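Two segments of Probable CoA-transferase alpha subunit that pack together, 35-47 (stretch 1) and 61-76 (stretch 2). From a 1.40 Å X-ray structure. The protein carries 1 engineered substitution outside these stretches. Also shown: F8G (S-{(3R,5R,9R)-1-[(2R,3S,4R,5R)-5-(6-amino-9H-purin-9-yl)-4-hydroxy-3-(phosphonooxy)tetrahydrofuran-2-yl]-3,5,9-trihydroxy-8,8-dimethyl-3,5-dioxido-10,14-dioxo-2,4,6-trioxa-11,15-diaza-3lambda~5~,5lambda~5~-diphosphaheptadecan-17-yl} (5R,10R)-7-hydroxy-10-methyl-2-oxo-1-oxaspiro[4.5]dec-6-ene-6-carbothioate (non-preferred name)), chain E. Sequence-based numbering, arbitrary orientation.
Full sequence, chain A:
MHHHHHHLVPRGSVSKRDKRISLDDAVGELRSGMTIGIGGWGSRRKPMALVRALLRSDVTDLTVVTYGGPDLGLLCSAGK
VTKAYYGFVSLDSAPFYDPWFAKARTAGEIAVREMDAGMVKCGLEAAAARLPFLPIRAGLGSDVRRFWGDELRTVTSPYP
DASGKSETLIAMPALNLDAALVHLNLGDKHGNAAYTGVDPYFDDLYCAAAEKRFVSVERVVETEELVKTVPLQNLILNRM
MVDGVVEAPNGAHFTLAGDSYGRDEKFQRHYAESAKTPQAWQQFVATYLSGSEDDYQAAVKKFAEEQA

Stretch 1 (35-47) TIGIGGWGSRRKP
Stretch 2, residues 61-76: DLTVVTYGGPDLGLLC

How do the two backbones satisfy each other? Strand 35-38 runs parallel to strand 62-65, their axes 32° apart and 4.6 Å at closest approach, with Thr35 beside Thr63, Ile36 beside Val64 and Gly37 beside Val65. All are extended, for example phi/psi -91/119 at Thr35, -123/129 at Ile36 and -95/138 at Gly37. Ile36 N donates to Thr63 O (2.8 Å), Ile36 O accepts from Val65 N (2.9 Å), and Ile38 N donates to Val65 O (3.0 Å). Ile36 thus spends both its polar backbone atoms on the neighbouring strand, as a parallel pairing requires.

Which side chains line the two faces of this pairing? Thr35, Thr63 and Val65 share one face, where Thr35 CG2 lies 4.1 Å from Val65 CG2; Thr35 and Thr63 are both m and partly exposed, a setting that tolerates hydroxyls. Ile36, Ile38 and Val64 share the other, buried face. Both isoleucines are m,t: Ile36 CD1 reaches Leu62 CD2 (3.7 Å), while Ile38 CD1 meets Val64 CG1 (3.9 Å) and Leu75 CD1 (3.7 Å), tying the strand to the helix that starts at Pro70.

How is the buried charge of Lys46 neutralised? Its side chain, m,m,t,t, points toward stretch 2 and brings NZ to Asp71 OD2 in a 2.9 Å salt bridge. NZ also donates to Tyr67 O (2.9 Å) and, within its own stretch, to Gly39 O (2.8 Å). Asp71, chi1 p, is equally well used: OD2 also accepts from Thr66 OG1 (3.1 Å), and OD1 accepts from Gly69 N (2.8 Å), the N-cap residue of the helix.

What joins the stretches beyond the strands? Gly42 N donates to Tyr67 O (3.1 Å), so that carbonyl serves two donors. A water accepts from Tyr67 N (2.9 Å) and donates to Ile38 O (2.7 Å) and Gly40 O (2.8 Å), filling needs that direct pairing leaves unmet. The chains approach closely here: Gly42 CA lies 3.4 Å from Gly68 O, and Gly69 CA 3.4 Å from Gly42 O; at Gly69 a CB would clash with Gly42 O. Gly40 and Gly42 also adopt positive phi, at 67/-157 and 56/-129; Trp41 N between them donates to Arg44 O (2.9 Å). Trp41 (chi1 t, chi2 -74°) and Tyr67 (chi1 m, chi2 -64°) meet obliquely, ring centroids 4.4 Å apart and planes at 38°, with Trp41 CE3 over one face of Tyr67, 3.5 Å from its CD2. Trp41 CH2 approaches F8G CAI at 3.5 Å.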

ATOM      1  N   THR A  35      -8.876 -18.208  14.423  1.00 16.68           N
ATOM      2  CA  THR A  35      -8.360 -16.849  14.438  1.00 14.96           C
ATOM      3  C   THR A  35      -9.192 -16.031  13.454  1.00 16.51           C
ATOM      4  O   THR A  35      -9.248 -16.359  12.260  1.00 16.28           O
ATOM      5  CB  THR A  35      -6.885 -16.856  14.048  1.00 15.02           C
ATOM      6  OG1 THR A  35      -6.141 -17.566  15.039  1.00 18.28           O
ATOM      7  CG2 THR A  35      -6.349 -15.440  13.952  1.00 15.69           C
ATOM      8  N   ILE A  36      -9.864 -14.994  13.955  1.00 14.71           N
ATOM      9  CA  ILE A  36     -10.779 -14.192  13.153  1.00 13.20           C
ATOM     10  C   ILE A  36     -10.334 -12.737  13.197  1.00 14.27           C
ATOM     11  O   ILE A  36     -10.123 -12.178  14.281  1.00 16.34           O
ATOM     12  CB  ILE A  36     -12.232 -14.333  13.642  1.00 14.35           C
ATOM     13  CG1 ILE A  36     -12.648 -15.804  13.599  1.00 16.65           C
ATOM     14  CG2 ILE A  36     -13.177 -13.465  12.796  1.00 17.97           C
ATOM     15  CD1 ILE A  36     -14.103 -16.042  13.964  1.00 19.70           C
ATOM     16  N   GLY A  37     -10.204 -12.129  12.021  1.00 12.72           N
ATOM     17  CA  GLY A  37      -9.947 -10.706  11.928  1.00 12.83           C
ATOM     18  C   GLY A  37     -11.269  -9.978  11.760  1.00 12.78           C
ATOM     19  O   GLY A  37     -12.146 -10.425  11.023  1.00 16.03           O
ATOM     20  N   ILE A  38     -11.413  -8.859  12.458  1.00 13.23           N
ATOM     21  CA  ILE A  38     -12.629  -8.058  12.377  1.00 13.47           C
ATOM     22  C   ILE A  38     -12.263  -6.678  11.851  1.00 13.81           C
ATOM     23  O   ILE A  38     -11.377  -6.011  12.402  1.00 14.29           O
ATOM     24  CB  ILE A  38     -13.352  -7.971  13.733  1.00 14.07           C
ATOM     25  CG1 ILE A  38     -13.628  -9.375  14.265  1.00 15.34           C
ATOM     26  CG2 ILE A  38     -14.643  -7.182  13.568  1.00 14.63           C
ATOM     27  CD1 ILE A  38     -14.302  -9.395  15.612  1.00 17.55           C
ATOM     28  N   GLY A  39     -12.948  -6.261  10.786  1.00 12.74           N
ATOM     29  CA  GLY A  39     -12.648  -5.024  10.090  1.00 13.35           C
ATOM     30  C   GLY A  39     -13.104  -3.780  10.835  1.00 13.39           C
ATOM     31  O   GLY A  39     -13.359  -3.792  12.044  1.00 14.48           O
ATOM     32  N   GLY A  40     -13.210  -2.687  10.087  1.00 13.22           N
ATOM     33  CA  GLY A  40     -13.505  -1.413  10.708  1.00 14.45           C
ATOM     34  C   GLY A  40     -12.354  -0.948  11.593  1.00 14.45           C
ATOM     35  O   GLY A  40     -11.204  -1.368  11.449  1.00 13.45           O
ATOM     36  N   TRP A  41     -12.694  -0.077  12.549  1.00 14.03           N
ATOM     37  CA  TRP A  41     -11.685   0.567  13.384  1.00 12.68           C
ATOM     38  C   TRP A  41     -12.373   1.196  14.586  1.00 14.45           C
ATOM     39  O   TRP A  41     -13.209   2.085  14.414  1.00 14.80           O
ATOM     40  CB  TRP A  41     -11.007   1.662  12.554  1.00 16.09           C
ATOM     41  CG  TRP A  41     -10.050   2.568  13.284  1.00 13.04           C
ATOM     42  CD1 TRP A  41     -10.366   3.580  14.163  1.00 15.10           C
ATOM     43  CD2 TRP A  41      -8.625   2.592  13.142  1.00 13.96           C
ATOM     44  NE1 TRP A  41      -9.220   4.208  14.587  1.00 15.37           N
ATOM     45  CE2 TRP A  41      -8.141   3.628  13.967  1.00 14.22           C
ATOM     46  CE3 TRP A  41      -7.709   1.827  12.406  1.00 14.34           C
ATOM     47  CZ2 TRP A  41      -6.781   3.923  14.071  1.00 15.72           C
ATOM     48  CZ3 TRP A  41      -6.358   2.124  12.513  1.00 13.74           C
ATOM     49  CH2 TRP A  41      -5.912   3.161  13.339  1.00 14.85           C
ATOM     50  N   GLY A  42     -12.041   0.758  15.801  1.00 14.28           N
ATOM     51  CA  GLY A  42     -12.678   1.370  16.959  1.00 14.70           C
ATOM     52  C   GLY A  42     -14.189   1.272  16.844  1.00 14.88           C
ATOM     53  O   GLY A  42     -14.739   0.197  16.579  1.00 15.51           O
ATOM     54  N   SER A  43     -14.875   2.400  17.009  1.00 13.68           N
ATOM     55  CA  SER A  43     -16.325   2.439  16.805  1.00 14.52           C
ATOM     56  C   SER A  43     -16.685   2.969  15.415  1.00 14.95           C
ATOM     57  O   SER A  43     -17.498   3.888  15.249  1.00 15.79           O
ATOM     58  CB  SER A  43     -16.995   3.238  17.920  1.00 14.54           C
ATOM     59  OG  SER A  43     -18.408   3.167  17.843  1.00 17.27           O
ATOM     60  N   ARG A  44     -16.075   2.366  14.392  1.00 14.48           N
ATOM     61  CA  ARG A  44     -16.217   2.827  13.011  1.00 14.42           C
ATOM     62  C   ARG A  44     -16.365   1.627  12.090  1.00 12.99           C
ATOM     63  O   ARG A  44     -15.456   0.792  11.997  1.00 14.18           O
ATOM     64  CB  ARG A  44     -15.027   3.697  12.572  1.00 15.90           C
ATOM     65  CG  ARG A  44     -14.664   4.784  13.572  1.00 16.39           C
ATOM     66  CD  ARG A  44     -13.401   5.543  13.184  1.00 15.30           C
ATOM     67  NE  ARG A  44     -12.844   6.259  14.329  1.00 16.54           N
ATOM     68  CZ  ARG A  44     -12.282   7.461  14.289  1.00 17.21           C
ATOM     69  NH1 ARG A  44     -12.213   8.150  13.150  1.00 18.44           N
ATOM     70  NH2 ARG A  44     -11.811   7.996  15.407  1.00 17.10           N
ATOM     71  N   ARG A  45     -17.506   1.569  11.403  1.00 14.25           N
ATOM     72  CA  ARG A  45     -17.838   0.554  10.394  1.00 14.72           C
ATOM     73  C   ARG A  45     -17.456  -0.854  10.824  1.00 14.29           C
ATOM     74  O   ARG A  45     -16.862  -1.633  10.076  1.00 14.53           O
ATOM     75  CB  ARG A  45     -17.320   0.907   8.998  1.00 13.23           C
ATOM     76  CG  ARG A  45     -18.280   0.416   7.909  1.00 14.76           C
ATOM     77  CD  ARG A  45     -17.817   0.767   6.484  1.00 14.03           C
ATOM     78  NE  ARG A  45     -16.567   0.063   6.186  1.00 14.43           N
ATOM     79  CZ  ARG A  45     -15.415   0.630   5.841  1.00 14.32           C
ATOM     80  NH1 ARG A  45     -15.316   1.947   5.653  1.00 13.82           N
ATOM     81  NH2 ARG A  45     -14.355  -0.154   5.659  1.00 14.66           N
ATOM     82  N   LYS A  46     -17.846  -1.195  12.055  1.00 14.00           N
ATOM     83  CA  LYS A  46     -17.659  -2.555  12.511  1.00 15.48           C
ATOM     84  C   LYS A  46     -18.780  -3.436  11.968  1.00 14.42           C
ATOM     85  O   LYS A  46     -19.912  -2.977  11.805  1.00 14.92           O
ATOM     86  CB  LYS A  46     -17.702  -2.583  14.033  1.00 15.39           C
ATOM     87  CG  LYS A  46     -16.427  -2.043  14.652  1.00 14.19           C
ATOM     88  CD  LYS A  46     -15.295  -3.014  14.451  1.00 15.01           C
ATOM     89  CE  LYS A  46     -13.989  -2.494  14.996  1.00 14.81           C
ATOM     90  NZ  LYS A  46     -12.960  -3.544  14.824  1.00 14.49           N
ATOM     91  N   PRO A  47     -18.489  -4.723  11.670  1.00 12.96           N
ATOM     92  CA  PRO A  47     -19.554  -5.663  11.244  1.00 14.50           C
ATOM     93  C   PRO A  47     -20.365  -6.138  12.445  1.00 15.21           C
ATOM     94  O   PRO A  47     -20.318  -7.302  12.873  1.00 15.43           O
ATOM     95  CB  PRO A  47     -18.749  -6.785  10.580  1.00 14.35           C
ATOM     96  CG  PRO A  47     -17.475  -6.816  11.370  1.00 12.81           C
ATOM     97  CD  PRO A  47     -17.157  -5.359  11.662  1.00 14.79           C
ATOM     98  N   ASP A  61     -13.914 -19.555  22.058  1.00 18.87           N
ATOM     99  CA  ASP A  61     -12.474 -19.827  22.092  1.00 19.56           C
ATOM    100  C   ASP A  61     -11.760 -19.179  20.903  1.00 19.18           C
ATOM    101  O   ASP A  61     -10.897 -19.781  20.262  1.00 20.78           O
ATOM    102  CB  ASP A  61     -12.199 -21.332  22.179  1.00 21.86           C
ATOM    103  CG  ASP A  61     -10.720 -21.659  22.357  1.00 27.67           C
ATOM    104  OD1 ASP A  61     -10.016 -20.924  23.082  1.00 29.03           O
ATOM    105  OD2 ASP A  61     -10.271 -22.667  21.771  1.00 35.94           O
ATOM    106  N   LEU A  62     -12.119 -17.935  20.609  1.00 16.26           N
ATOM    107  CA  LEU A  62     -11.620 -17.257  19.419  1.00 16.42           C
ATOM    108  C   LEU A  62     -10.324 -16.520  19.717  1.00 17.75           C
ATOM    109  O   LEU A  62     -10.092 -16.025  20.822  1.00 17.12           O
ATOM    110  CB  LEU A  62     -12.648 -16.249  18.914  1.00 16.79           C
ATOM    111  CG  LEU A  62     -13.951 -16.869  18.395  1.00 17.18           C
ATOM    112  CD1 LEU A  62     -14.932 -15.776  18.000  1.00 20.82           C
ATOM    113  CD2 LEU A  62     -13.673 -17.807  17.222  1.00 19.00           C
ATOM    114  N   THR A  63      -9.472 -16.453  18.705  1.00 16.24           N
ATOM    115  CA  THR A  63      -8.348 -15.535  18.703  1.00 16.54           C
ATOM    116  C   THR A  63      -8.747 -14.410  17.760  1.00 15.93           C
ATOM    117  O   THR A  63      -9.049 -14.666  16.592  1.00 17.45           O
ATOM    118  CB  THR A  63      -7.088 -16.252  18.216  1.00 15.61           C
ATOM    119  OG1 THR A  63      -6.715 -17.256  19.171  1.00 16.73           O
ATOM    120  CG2 THR A  63      -5.932 -15.274  18.061  1.00 16.58           C
ATOM    121  N   VAL A  64      -8.812 -13.186  18.273  1.00 13.62           N
ATOM    122  CA  VAL A  64      -9.353 -12.052  17.523  1.00 13.74           C
ATOM    123  C   VAL A  64      -8.222 -11.098  17.162  1.00 14.63           C
ATOM    124  O   VAL A  64      -7.402 -10.745  18.019  1.00 15.80           O
ATOM    125  CB  VAL A  64     -10.463 -11.326  18.307  1.00 14.32           C
ATOM    126  CG1 VAL A  64     -11.012 -10.168  17.483  1.00 15.56           C
ATOM    127  CG2 VAL A  64     -11.581 -12.287  18.632  1.00 17.02           C
ATOM    128  N   VAL A  65      -8.190 -10.680  15.897  1.00 13.39           N
ATOM    129  CA  VAL A  65      -7.242  -9.683  15.393  1.00 13.91           C
ATOM    130  C   VAL A  65      -8.069  -8.479  14.970  1.00 13.46           C
ATOM    131  O   VAL A  65      -8.939  -8.605  14.101  1.00 13.93           O
ATOM    132  CB  VAL A  65      -6.432 -10.220  14.201  1.00 13.61           C
ATOM    133  CG1 VAL A  65      -5.484  -9.153  13.686  1.00 13.97           C
ATOM    134  CG2 VAL A  65      -5.661 -11.474  14.595  1.00 16.34           C
ATOM    135  N   THR A  66      -7.819  -7.321  15.581  1.00 13.79           N
ATOM    136  CA  THR A  66      -8.726  -6.206  15.327  1.00 13.79           C
ATOM    137  C   THR A  66      -8.101  -4.891  15.768  1.00 14.32           C
ATOM    138  O   THR A  66      -7.233  -4.859  16.643  1.00 15.26           O
ATOM    139  CB  THR A  66     -10.055  -6.423  16.066  1.00 17.79           C
ATOM    140  OG1 THR A  66     -10.992  -5.413  15.661  1.00 20.19           O
ATOM    141  CG2 THR A  66      -9.856  -6.368  17.587  1.00 19.55           C
ATOM    142  N   TYR A  67      -8.554  -3.811  15.138  1.00 13.11           N
ATOM    143  CA  TYR A  67      -8.458  -2.477  15.719  1.00 13.23           C
ATOM    144  C   TYR A  67      -9.716  -2.331  16.558  1.00 14.52           C
ATOM    145  O   TYR A  67     -10.790  -2.022  16.039  1.00 14.73           O
ATOM    146  CB  TYR A  67      -8.400  -1.428  14.620  1.00 13.67           C
ATOM    147  CG  TYR A  67      -7.078  -1.354  13.888  1.00 12.16           C
ATOM    148  CD1 TYR A  67      -5.910  -0.970  14.553  1.00 13.27           C
ATOM    149  CD2 TYR A  67      -6.994  -1.648  12.527  1.00 12.18           C
ATOM    150  CE1 TYR A  67      -4.695  -0.865  13.864  1.00 12.64           C
ATOM    151  CE2 TYR A  67      -5.789  -1.537  11.836  1.00 11.70           C
ATOM    152  CZ  TYR A  67      -4.647  -1.148  12.512  1.00 12.30           C
ATOM    153  OH  TYR A  67      -3.466  -1.031  11.799  1.00 13.34           O
ATOM    154  N   GLY A  68      -9.586  -2.587  17.859  1.00 13.41           N
ATOM    155  CA  GLY A  68     -10.743  -2.961  18.660  1.00 13.81           C
ATOM    156  C   GLY A  68     -11.695  -1.829  19.008  1.00 14.18           C
ATOM    157  O   GLY A  68     -11.308  -0.683  19.230  1.00 14.14           O
ATOM    158  N   GLY A  69     -12.968  -2.205  19.103  1.00 14.91           N
ATOM    159  CA  GLY A  69     -14.027  -1.344  19.575  1.00 15.60           C
ATOM    160  C   GLY A  69     -15.094  -2.173  20.261  1.00 14.23           C
ATOM    161  O   GLY A  69     -14.798  -3.160  20.942  1.00 15.67           O
ATOM    162  N   PRO A  70     -16.366  -1.801  20.082  1.00 14.11           N
ATOM    163  CA  PRO A  70     -17.452  -2.560  20.727  1.00 16.12           C
ATOM    164  C   PRO A  70     -17.647  -3.953  20.153  1.00 14.97           C
ATOM    165  O   PRO A  70     -18.358  -4.761  20.772  1.00 18.20           O
ATOM    166  CB  PRO A  70     -18.683  -1.679  20.492  1.00 17.50           C
ATOM    167  CG  PRO A  70     -18.356  -0.927  19.205  1.00 16.59           C
ATOM    168  CD  PRO A  70     -16.867  -0.663  19.290  1.00 17.22           C
ATOM    169  N   ASP A  71     -17.070  -4.244  18.985  1.00 16.33           N
ATOM    170  CA  ASP A  71     -17.024  -5.618  18.494  1.00 16.00           C
ATOM    171  C   ASP A  71     -16.315  -6.520  19.494  1.00 18.00           C
ATOM    172  O   ASP A  71     -16.846  -7.565  19.905  1.00 18.12           O
ATOM    173  CB  ASP A  71     -16.320  -5.669  17.127  1.00 15.13           C
ATOM    174  CG  ASP A  71     -14.900  -5.080  17.135  1.00 16.61           C
ATOM    175  OD1 ASP A  71     -14.640  -4.069  17.824  1.00 17.74           O
ATOM    176  OD2 ASP A  71     -14.037  -5.651  16.429  1.00 17.32           O
ATOM    177  N   LEU A  72     -15.117  -6.118  19.911  1.00 16.95           N
ATOM    178  CA  LEU A  72     -14.362  -6.898  20.880  1.00 16.41           C
ATOM    179  C   LEU A  72     -15.046  -6.892  22.240  1.00 18.98           C
ATOM    180  O   LEU A  72     -15.063  -7.915  22.931  1.00 17.94           O
ATOM    181  CB  LEU A  72     -12.935  -6.348  20.971  1.00 17.06           C
ATOM    182  CG  LEU A  72     -11.952  -7.136  21.834  1.00 17.42           C
ATOM    183  CD1 LEU A  72     -11.874  -8.589  21.382  1.00 20.42           C
ATOM    184  CD2 LEU A  72     -10.575  -6.482  21.792  1.00 20.63           C
ATOM    185  N   GLY A  73     -15.630  -5.757  22.633  1.00 15.88           N
ATOM    186  CA  GLY A  73     -16.370  -5.715  23.885  1.00 17.55           C
ATOM    187  C   GLY A  73     -17.509  -6.713  23.923  1.00 20.06           C
ATOM    188  O   GLY A  73     -17.661  -7.468  24.890  1.00 18.37           O
ATOM    189  N   LEU A  74     -18.325  -6.744  22.866  1.00 17.66           N
ATOM    190  CA  LEU A  74     -19.438  -7.689  22.851  1.00 16.99           C
ATOM    191  C   LEU A  74     -18.940  -9.130  22.896  1.00 17.07           C
ATOM    192  O   LEU A  74     -19.488  -9.963  23.624  1.00 16.81           O
ATOM    193  CB  LEU A  74     -20.325  -7.452  21.629  1.00 18.33           C
ATOM    194  CG  LEU A  74     -21.282  -6.262  21.705  1.00 18.38           C
ATOM    195  CD1 LEU A  74     -21.962  -6.060  20.356  1.00 21.92           C
ATOM    196  CD2 LEU A  74     -22.326  -6.433  22.821  1.00 19.80           C
ATOM    197  N   LEU A  75     -17.883  -9.446  22.141  1.00 16.24           N
ATOM    198  CA  LEU A  75     -17.348 -10.802  22.195  1.00 15.75           C
ATOM    199  C   LEU A  75     -16.849 -11.146  23.597  1.00 17.67           C
ATOM    200  O   LEU A  75     -17.047 -12.268  24.080  1.00 18.55           O
ATOM    201  CB  LEU A  75     -16.237 -10.962  21.152  1.00 16.04           C
ATOM    202  CG  LEU A  75     -16.740 -10.916  19.708  1.00 16.75           C
ATOM    203  CD1 LEU A  75     -15.556 -10.870  18.749  1.00 19.61           C
ATOM    204  CD2 LEU A  75     -17.642 -12.100  19.386  1.00 19.65           C
ATOM    205  N   CYS A  76     -16.228 -10.180  24.280  1.00 17.93           N
ATOM    206  CA  CYS A  76     -15.773 -10.419  25.647  1.00 19.14           C
ATOM    207  C   CYS A  76     -16.944 -10.610  26.594  1.00 19.59           C
ATOM    208  O   CYS A  76     -16.860 -11.411  27.534  1.00 20.46           O
ATOM    209  CB  CYS A  76     -14.892  -9.265  26.119  1.00 18.18           C
ATOM    210  SG  CYS A  76     -13.239  -9.254  25.396  1.00 19.16           S
TER
HETATM  211  C4  F8G E 301      -5.546   3.486  38.924  1.00117.95           C
HETATM  212  C5  F8G E 301      -4.108   3.220  39.062  1.00116.78           C
HETATM  213  C6  F8G E 301      -3.680   1.826  39.328  1.00118.50           C
HETATM  214  C8  F8G E 301      -4.441   5.347  38.677  1.00114.51           C
HETATM  215  N1  F8G E 301      -4.616   0.854  39.431  1.00119.04           N
HETATM  216  N3  F8G E 301      -6.446   2.480  39.036  1.00121.48           N
HETATM  217  C1' F8G E 301      -6.972   5.456  38.484  1.00114.06           C
HETATM  218  C2  F8G E 301      -6.061   1.090  39.298  1.00120.09           C
HETATM  219  C2' F8G E 301      -7.107   6.836  39.097  1.00122.67           C
HETATM  220  C3' F8G E 301      -8.108   7.474  38.160  1.00126.06           C
HETATM  221  C4' F8G E 301      -7.703   6.932  36.814  1.00107.28           C
HETATM  222  C5' F8G E 301      -6.683   7.851  36.177  1.00 92.19           C
HETATM  223  CAA F8G E 301      -0.479   7.621  14.805  1.00 15.57           C
HETATM  224  CAB F8G E 301      -0.989   8.080  16.148  1.00 14.67           C
HETATM  225  CAC F8G E 301      -2.079   7.554  16.742  1.00 18.36           C
HETATM  226  CAD F8G E 301      -3.085   6.733  15.949  1.00 23.89           C
HETATM  227  CAE F8G E 301      -2.715   6.688  14.468  1.00 18.29           C
HETATM  228  CAF F8G E 301      -1.236   6.415  14.291  1.00 16.21           C
HETATM  229  CAG F8G E 301      -2.283   7.716  18.193  1.00 19.53           C
HETATM  230  CAI F8G E 301      -3.513   5.646  13.699  1.00 19.33           C
HETATM  231  CAK F8G E 301      -4.558   7.169  16.108  1.00 22.63           C
HETATM  232  CAL F8G E 301      -5.331   6.047  16.822  1.00 23.78           C
HETATM  233  CAM F8G E 301      -4.257   5.012  17.047  1.00 28.26           C
HETATM  234  CAQ F8G E 301      -1.964   8.398  20.811  1.00 15.79           C
HETATM  235  CAR F8G E 301      -3.114   9.372  21.003  1.00 16.88           C
HETATM  236  CAT F8G E 301      -3.442   9.817  23.354  1.00 18.44           C
HETATM  237  CAU F8G E 301      -4.398   9.655  24.521  1.00 21.43           C
HETATM  238  CAV F8G E 301      -3.748   9.867  25.884  1.00 22.85           C
HETATM  239  CAX F8G E 301      -5.355  10.851  27.377  1.00 23.42           C
HETATM  240  CAY F8G E 301      -6.306  10.696  28.536  1.00 22.56           C
HETATM  241  CAZ F8G E 301      -5.733  11.273  29.836  1.00 23.08           C
HETATM  242  CBA F8G E 301      -6.655  10.903  30.988  1.00 24.17           C
HETATM  243  CBM F8G E 301      -4.363  10.663  30.095  1.00 23.16           C
HETATM  244  CBN F8G E 301      -5.629  12.792  29.788  1.00 25.23           C
HETATM  245  N6  F8G E 301      -2.366   1.526  39.465  1.00116.58           N
HETATM  246  N7  F8G E 301      -3.487   4.406  38.900  1.00115.13           N
HETATM  247  N9  F8G E 301      -5.666   4.792  38.705  1.00115.01           N
HETATM  248  NAS F8G E 301      -3.799   9.159  22.255  1.00 16.00           N
HETATM  249  NAW F8G E 301      -4.732   9.758  26.952  1.00 20.77           N
HETATM  250  O2' F8G E 301      -7.599   6.787  40.438  1.00127.87           O
HETATM  251  O3' F8G E 301      -9.399   6.942  38.401  1.00149.83           O
HETATM  252  O4' F8G E 301      -7.108   5.664  37.078  1.00107.48           O
HETATM  253  O5' F8G E 301      -7.310   9.097  35.889  1.00 79.92           O
HETATM  254  OAH F8G E 301      -0.351   8.972  16.669  1.00 15.22           O
HETATM  255  OAJ F8G E 301      -3.244   7.169  18.720  1.00 18.02           O
HETATM  256  OAN F8G E 301      -4.350   3.960  17.641  1.00 31.19           O
HETATM  257  OAO F8G E 301      -3.010   5.406  16.453  1.00 25.07           O
HETATM  258  OBB F8G E 301      -6.776   9.489  30.966  1.00 24.37           O
HETATM  259  OBD F8G E 301      -7.003   8.686  33.418  1.00 43.85           O
HETATM  260  OBJ F8G E 301      -2.431  10.505  23.410  1.00 17.86           O
HETATM  261  OBK F8G E 301      -5.171  11.932  26.837  1.00 25.67           O
HETATM  262  OBL F8G E 301      -7.553  11.341  28.234  1.00 26.53           O
HETATM  263  OBO F8G E 301      -7.883   7.315  31.562  1.00 28.07           O
HETATM  264  OBP F8G E 301      -9.104   9.444  32.051  1.00 27.13           O
HETATM  265  OBQ F8G E 301      -7.730  11.025  34.247  1.00 66.89           O
HETATM  266  OBR F8G E 301      -5.405  10.206  34.682  1.00 85.92           O
HETATM  267  OCI F8G E 301     -11.782   7.080  39.251  1.00173.85           O
HETATM  268  OCJ F8G E 301      -9.901   7.937  40.626  1.00168.52           O
HETATM  269  OCK F8G E 301     -10.598   9.152  38.562  1.00203.96           O
HETATM  270  PBC F8G E 301      -7.762   8.752  31.999  1.00 25.67           P
HETATM  271  PBE F8G E 301      -6.859   9.827  34.537  1.00 68.91           P
HETATM  272  PCH F8G E 301     -10.459   7.805  39.231  1.00173.84           P
HETATM  273  SAP F8G E 301      -1.273   8.603  19.199  1.00 15.75           S
HETATM  274  O   HOH W   1     -10.093  -3.653  12.658  1.00 14.64           O